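Local coordinates for protein beta-L-arabinobiosidase (Bacteroides thetaiotaomicron, PDB 5MQR) that probably hydrolyses glycosidic linkages of plant pectin, combining a sialidase-like beta-propeller with a helical glycoside hydrolase domain, at residues M108-K111 against Q115-N118; A648-W653 against S678-I683; T788-L791 against L795-Q798. One frame throughout, in Å; residues are numbered along the deposited sequence.

Interaction 1 (M108-K111 against Q115-N118)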
# COMPACT_ATOMS: atom_id res chain seq x y z
N MSE A 108 -9.98 -34.46 2.50
CA MSE A 108 -9.97 -33.82 3.81
C MSE A 108 -10.74 -32.54 3.74
O MSE A 108 -10.76 -31.87 2.70
CB MSE A 108 -8.57 -33.31 4.14
CG MSE A 108 -7.54 -34.39 4.30
SE MSE A 108 -5.78 -33.55 4.24
CE MSE A 108 -5.64 -33.16 6.16
N THR A 109 -11.30 -32.14 4.87
CA THR A 109 -12.11 -30.94 4.94
C THR A 109 -11.78 -30.07 6.18
O THR A 109 -11.21 -30.57 7.13
CB THR A 109 -13.61 -31.29 4.81
OG1 THR A 109 -14.34 -30.08 4.60
CG2 THR A 109 -14.15 -32.01 6.02
N SER A 110 -12.10 -28.77 6.10
CA SER A 110 -11.84 -27.80 7.18
C SER A 110 -12.83 -26.63 7.14
O SER A 110 -13.14 -26.12 6.06
CB SER A 110 -10.40 -27.27 7.03
OG SER A 110 -10.04 -26.34 8.05
N LYS A 111 -13.34 -26.22 8.29
CA LYS A 111 -14.14 -24.97 8.39
C LYS A 111 -13.28 -23.71 8.18
O LYS A 111 -13.73 -22.78 7.53
CB LYS A 111 -14.86 -24.87 9.73
CG LYS A 111 -15.93 -25.96 9.92
CD LYS A 111 -16.17 -26.32 11.40
CE LYS A 111 -16.08 -27.83 11.66
NZ LYS A 111 -16.72 -28.25 12.95
N GLN A 115 -7.44 -26.22 10.76
CA GLN A 115 -7.76 -27.49 11.43
C GLN A 115 -8.59 -28.34 10.46
O GLN A 115 -9.69 -27.96 10.05
CB GLN A 115 -8.58 -27.20 12.69
CG GLN A 115 -9.03 -28.42 13.48
CD GLN A 115 -10.07 -28.09 14.56
OE1 GLN A 115 -10.86 -27.14 14.45
NE2 GLN A 115 -10.09 -28.92 15.59
N TRP A 116 -8.06 -29.52 10.15
CA TRP A 116 -8.62 -30.39 9.13
C TRP A 116 -9.03 -31.76 9.70
O TRP A 116 -8.43 -32.26 10.65
CB TRP A 116 -7.58 -30.61 8.03
CG TRP A 116 -7.21 -29.37 7.32
CD1 TRP A 116 -6.38 -28.39 7.76
CD2 TRP A 116 -7.66 -28.98 6.02
NE1 TRP A 116 -6.30 -27.39 6.81
CE2 TRP A 116 -7.07 -27.73 5.74
CE3 TRP A 116 -8.52 -29.56 5.08
CZ2 TRP A 116 -7.31 -27.04 4.55
CZ3 TRP A 116 -8.74 -28.89 3.90
CH2 TRP A 116 -8.14 -27.64 3.64
N THR A 117 -10.03 -32.38 9.09
CA THR A 117 -10.35 -33.77 9.35
C THR A 117 -9.23 -34.66 8.79
O THR A 117 -8.40 -34.22 7.97
CB THR A 117 -11.66 -34.18 8.65
OG1 THR A 117 -11.53 -33.94 7.25
CG2 THR A 117 -12.85 -33.37 9.21
N ASN A 118 -9.22 -35.91 9.22
CA ASN A 118 -8.30 -36.89 8.68
C ASN A 118 -8.58 -37.22 7.21
O ASN A 118 -9.73 -37.20 6.78
CB ASN A 118 -8.32 -38.17 9.54
CG ASN A 118 -7.78 -37.94 10.96
OD1 ASN A 118 -6.91 -37.10 11.20
ND2 ASN A 118 -8.31 -38.68 11.89
O HOH W 1 -12.12 -26.89 10.78
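The indole of W116 lies across S110, whose CB stands over the middle of the six-membered ring, 3.5 Å from its centroid and 16° off the ring normal, in a CH-pi contact. A serine fits here because its small methylene lets the flat ring come down close to the strand. Its hydroxyl has a second task: with OG anti to the backbone N (chi1 -179°), it reaches the main chain ahead of the tryptophan. S110 OG donates to Q115 O at 2.6 Å, approaching from above the carbonyl plane, while G113 N of the intervening turn is also bonded to this hydroxyl. Q115 O takes a further hydrogen from a water whose oxygen is 2.8 Å from Q115 O and which accepts from K111 N, so this carbonyl oxygen is gripped by two donors, the S110 hydroxyl and the water.

One residue further on, T117 pairs with both backbone polar groups of T109. T117 N donates to T109 O at 2.9 Å, whereas T117 OG1 accepts from T109 N at 3.0 Å, a threonine oxygen filling the role of a strand carbonyl. The hydroxyl of T109 points the other way and bonds F87 O of the adjoining strand. On the buried flank M108, present as selenomethionine, bends at chi3 and brings its CE to 3.7 Å from W116 CB.

The serine, D112, G113 and tryptophan, spaced as they are in the turn between the third and fourth strands of a four-stranded propeller blade, recall the Asp box of sialidases in a shortened form. The chemistry implies a mixed closure: one backbone bond, two hydroxyl bonds (S110 OG to Q115 O, T109 N to T117 OG1) and a water bridge, with the aromatic ring packed on S110 CB beside the hydroxyl that binds Q115 O.

Interaction 2 (A648-W653 against S678-I683)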
# COMPACT_ATOMS: atom_id res chain seq x y z
N ALA A 648 23.53 22.89 0.14
CA ALA A 648 24.22 21.67 0.57
C ALA A 648 23.49 20.94 1.75
O ALA A 648 23.63 19.74 1.88
CB ALA A 648 25.68 21.99 0.91
N LYS A 649 22.72 21.67 2.56
CA LYS A 649 21.96 21.10 3.69
C LYS A 649 20.47 20.92 3.39
O LYS A 649 19.73 20.42 4.23
CB LYS A 649 22.08 22.00 4.94
CG LYS A 649 23.50 22.17 5.47
CD LYS A 649 23.96 20.94 6.25
CE LYS A 649 25.45 20.65 6.03
NZ LYS A 649 25.96 19.65 7.03
N ALA A 650 20.05 21.30 2.19
CA ALA A 650 18.64 21.41 1.86
C ALA A 650 17.93 20.07 1.77
O ALA A 650 16.78 19.97 2.22
CB ALA A 650 18.45 22.23 0.58
N SER A 651 18.60 19.05 1.20
CA SER A 651 17.98 17.72 1.04
C SER A 651 17.74 17.10 2.40
O SER A 651 16.71 16.55 2.65
CB SER A 651 18.86 16.79 0.20
OG SER A 651 18.17 15.58 -0.11
N GLU A 652 18.72 17.22 3.27
CA GLU A 652 18.61 16.71 4.65
C GLU A 652 17.49 17.43 5.41
O GLU A 652 16.65 16.77 6.06
CB GLU A 652 19.95 16.84 5.39
CG GLU A 652 19.90 16.48 6.87
CD GLU A 652 21.29 16.47 7.53
OE1 GLU A 652 22.07 17.43 7.33
OE2 GLU A 652 21.60 15.48 8.24
N TRP A 653 17.46 18.76 5.32
CA TRP A 653 16.38 19.54 5.89
C TRP A 653 15.02 19.09 5.35
O TRP A 653 14.08 18.94 6.12
CB TRP A 653 16.61 21.03 5.66
CG TRP A 653 15.52 21.92 6.22
CD1 TRP A 653 15.48 22.52 7.46
CD2 TRP A 653 14.31 22.29 5.57
NE1 TRP A 653 14.33 23.25 7.59
CE2 TRP A 653 13.59 23.12 6.45
CE3 TRP A 653 13.76 22.00 4.32
CZ2 TRP A 653 12.36 23.66 6.13
CZ3 TRP A 653 12.54 22.55 3.99
CH2 TRP A 653 11.85 23.37 4.89
N SER A 678 12.58 25.87 -2.36
CA SER A 678 12.61 27.29 -2.47
C SER A 678 12.29 27.98 -1.15
O SER A 678 13.06 28.80 -0.68
CB SER A 678 11.60 27.74 -3.51
OG SER A 678 11.93 29.07 -3.81
N LEU A 679 11.15 27.62 -0.56
CA LEU A 679 10.72 28.18 0.73
C LEU A 679 11.83 28.08 1.77
O LEU A 679 12.07 29.02 2.51
CB LEU A 679 9.48 27.46 1.26
CG LEU A 679 8.97 27.95 2.62
CD1 LEU A 679 8.29 29.30 2.47
CD2 LEU A 679 8.03 26.94 3.24
N ARG A 680 12.52 26.95 1.80
CA ARG A 680 13.57 26.72 2.78
C ARG A 680 14.69 27.78 2.75
O ARG A 680 15.27 28.09 3.80
CB ARG A 680 14.07 25.26 2.71
CG ARG A 680 15.58 25.05 2.74
CD ARG A 680 16.01 25.21 1.30
NE ARG A 680 17.33 25.67 1.17
CZ ARG A 680 17.97 25.75 0.01
NH1 ARG A 680 17.42 25.42 -1.16
NH2 ARG A 680 19.21 26.20 0.06
N LYS A 681 14.95 28.36 1.58
CA LYS A 681 15.95 29.42 1.44
C LYS A 681 15.65 30.62 2.30
O LYS A 681 16.55 31.39 2.64
CB LYS A 681 16.08 29.90 -0.00
CG LYS A 681 16.67 28.88 -0.97
CD LYS A 681 16.55 29.37 -2.41
CE LYS A 681 17.32 28.49 -3.40
NZ LYS A 681 18.79 28.65 -3.27
N HIS A 682 14.36 30.79 2.65
CA HIS A 682 13.89 31.97 3.36
C HIS A 682 13.94 31.87 4.87
O HIS A 682 13.67 32.85 5.56
CB HIS A 682 12.50 32.38 2.86
CG HIS A 682 12.51 32.82 1.44
ND1 HIS A 682 12.72 34.13 1.08
CD2 HIS A 682 12.40 32.12 0.29
CE1 HIS A 682 12.71 34.22 -0.24
NE2 HIS A 682 12.53 33.01 -0.74
N ILE A 683 14.33 30.72 5.39
CA ILE A 683 14.60 30.62 6.81
C ILE A 683 15.93 31.34 7.06
O ILE A 683 16.97 30.97 6.50
CB ILE A 683 14.66 29.16 7.24
CG1 ILE A 683 13.28 28.53 6.98
CG2 ILE A 683 15.06 29.06 8.71
CD1 ILE A 683 13.28 27.02 7.01
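Helix 647-657 packs against the tail of helix 666-680, A650 and R680 being nearest with CA atoms 7.4 Å apart, before a type I beta turn from R680 to I683 leads the chain away. This is buried helix-helix packing, consistent with the helical region of a six-hairpin glycosidase, without a hydrogen bond between the two segments.

R680 has the largest share, meeting both W653 and A650, first as a hydrocarbon and then as a flat cation. Its CB sits over the W653 indole toward the rim, 3.6 Å from the centroid of the six-membered ring, a CH-pi contact. The W653 ring is delivered there by a first torsion that sets CG anti to the backbone N (chi1 179°). Beyond CB the arginine bends at chi2, and its guanidinium slides across A650, where a methyl is small enough to let the planar group approach the helix. A650 CB lies over one guanidinium face, and K681 CG covers the opposite one, so the group is sandwiched between aliphatic carbons.

Its nitrogens find polar partners: R680 NH2 bonds N647 OD1 and I645 O, and NH1 bonds W677 O, which gives these buried N-H groups acceptors and probably fixes the rotation. I683, the branched last residue of the turn, completes the apolar patch by bringing its CD1 within 3.6 Å of W653 CZ2.

Interaction 3 (T788-L791 against L795-Q798)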
# COMPACT_ATOMS: atom_id res chain seq x y z
N THR A 788 -6.65 52.38 13.73
CA THR A 788 -6.06 53.22 12.68
C THR A 788 -6.75 53.20 11.33
O THR A 788 -6.55 54.15 10.56
CB THR A 788 -4.57 52.89 12.46
OG1 THR A 788 -4.40 51.57 11.93
CG2 THR A 788 -3.77 53.04 13.76
N ASN A 789 -7.53 52.15 11.02
CA ASN A 789 -7.93 51.88 9.63
C ASN A 789 -9.42 51.67 9.32
O ASN A 789 -9.77 51.01 8.33
CB ASN A 789 -7.08 50.72 9.09
CG ASN A 789 -5.81 51.20 8.44
OD1 ASN A 789 -5.71 51.24 7.22
ND2 ASN A 789 -4.84 51.59 9.25
N ARG A 790 -10.30 52.28 10.10
CA ARG A 790 -11.73 52.23 9.82
C ARG A 790 -12.31 53.58 9.42
O ARG A 790 -11.96 54.61 10.00
CB ARG A 790 -12.52 51.78 11.02
CG ARG A 790 -12.45 50.31 11.26
CD ARG A 790 -12.46 50.07 12.74
NE ARG A 790 -13.78 49.78 13.24
CZ ARG A 790 -14.24 50.08 14.45
NH1 ARG A 790 -13.51 50.76 15.33
NH2 ARG A 790 -15.45 49.69 14.76
N LEU A 791 -13.22 53.53 8.46
CA LEU A 791 -14.06 54.65 8.10
C LEU A 791 -15.16 54.80 9.16
O LEU A 791 -15.40 53.88 9.94
CB LEU A 791 -14.68 54.41 6.71
CG LEU A 791 -13.69 54.20 5.56
CD1 LEU A 791 -14.44 53.79 4.30
CD2 LEU A 791 -12.81 55.44 5.33
N LEU A 795 -16.51 50.16 7.91
CA LEU A 795 -15.67 49.42 6.97
C LEU A 795 -14.22 49.81 7.17
O LEU A 795 -13.92 50.94 7.54
CB LEU A 795 -16.06 49.69 5.51
CG LEU A 795 -17.37 49.09 4.97
CD1 LEU A 795 -17.79 49.87 3.73
CD2 LEU A 795 -17.27 47.61 4.65
N TYR A 796 -13.33 48.85 6.96
CA TYR A 796 -11.89 49.12 6.94
C TYR A 796 -11.52 49.77 5.60
O TYR A 796 -12.16 49.53 4.57
CB TYR A 796 -11.05 47.85 7.24
CG TYR A 796 -11.04 47.44 8.72
CD1 TYR A 796 -12.11 46.76 9.28
CD2 TYR A 796 -9.98 47.78 9.56
CE1 TYR A 796 -12.12 46.41 10.63
CE2 TYR A 796 -9.98 47.44 10.89
CZ TYR A 796 -11.06 46.75 11.44
OH TYR A 796 -11.09 46.40 12.78
N TRP A 797 -10.52 50.64 5.63
CA TRP A 797 -9.89 51.16 4.43
C TRP A 797 -8.47 50.71 4.42
O TRP A 797 -7.88 50.44 5.46
CB TRP A 797 -9.92 52.68 4.35
CG TRP A 797 -9.20 53.40 5.44
CD1 TRP A 797 -9.76 53.87 6.60
CD2 TRP A 797 -7.81 53.74 5.50
NE1 TRP A 797 -8.80 54.49 7.37
CE2 TRP A 797 -7.60 54.43 6.72
CE3 TRP A 797 -6.73 53.55 4.64
CZ2 TRP A 797 -6.33 54.91 7.10
CZ3 TRP A 797 -5.46 54.02 5.02
CH2 TRP A 797 -5.27 54.69 6.24
N GLN A 798 -7.91 50.62 3.22
CA GLN A 798 -6.47 50.51 3.07
C GLN A 798 -6.06 51.06 1.74
O GLN A 798 -6.75 50.86 0.74
CB GLN A 798 -6.05 49.05 3.15
CG GLN A 798 -4.54 48.85 3.17
CD GLN A 798 -3.87 49.37 4.42
OE1 GLN A 798 -3.82 50.57 4.66
NE2 GLN A 798 -3.30 48.46 5.20
O HOH W 2 -9.40 55.43 10.16
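T788, the last residue of helix 768-788, sends its carbonyl O toward the W797 indole, 3.5 Å from CZ2. N789 then leaves helical geometry, and its CA passes over the five-membered ring of W797 in a CH-pi contact, while N789 O accepts from W797 N at 2.8 Å. R790 faces Y796 in a single antiparallel bridge, a non-hydrogen-bonded pair. With its CG anti to the carbonyl carbon (chi1 -77°), R790 lays that methylene over the centre of the Y796 ring, 3.7 Å from its centroid; the aliphatic part of an arginine suits this ring face. L791 N donates to L795 O at 2.8 Å, closing the other side of the bridge, and L791 CD2 rests 3.7 Å from W797 CD1. W797 NE1 meanwhile donates to a water within hydrogen-bonding reach of R790 O and T788 O. Replacing W797 by an alanine would probably uncover N789 and L791 and leave that water without its indole donor. The hairpin-like loop thus sits at the end of helix 768-788: Y796 packs on Y782 and E786 of that helix and on I822 and M826 of helix 820-839, while L795 leans on L859 of helix 843-864.

Overall arrangement
The three contacts follow one another along the chain without touching. Interaction 1 belongs to the N-terminal propeller; its centre is about 62 Å from that of interaction 2 and about 82 Å from that of interaction 3, both across the centre of the chain. Interactions 2 and 3 share one side, with centres about 39 Å apart and nearest atoms about 22 Å apart. The W116 side chain is about 13 Å from a calcium ion and that of Q798 about 10 Å from a buffer molecule, so neither is touched. All three rely on a tryptophan covered by groups of the other segment, but two close short loops whereas 648-653 with 678-683 joins helices.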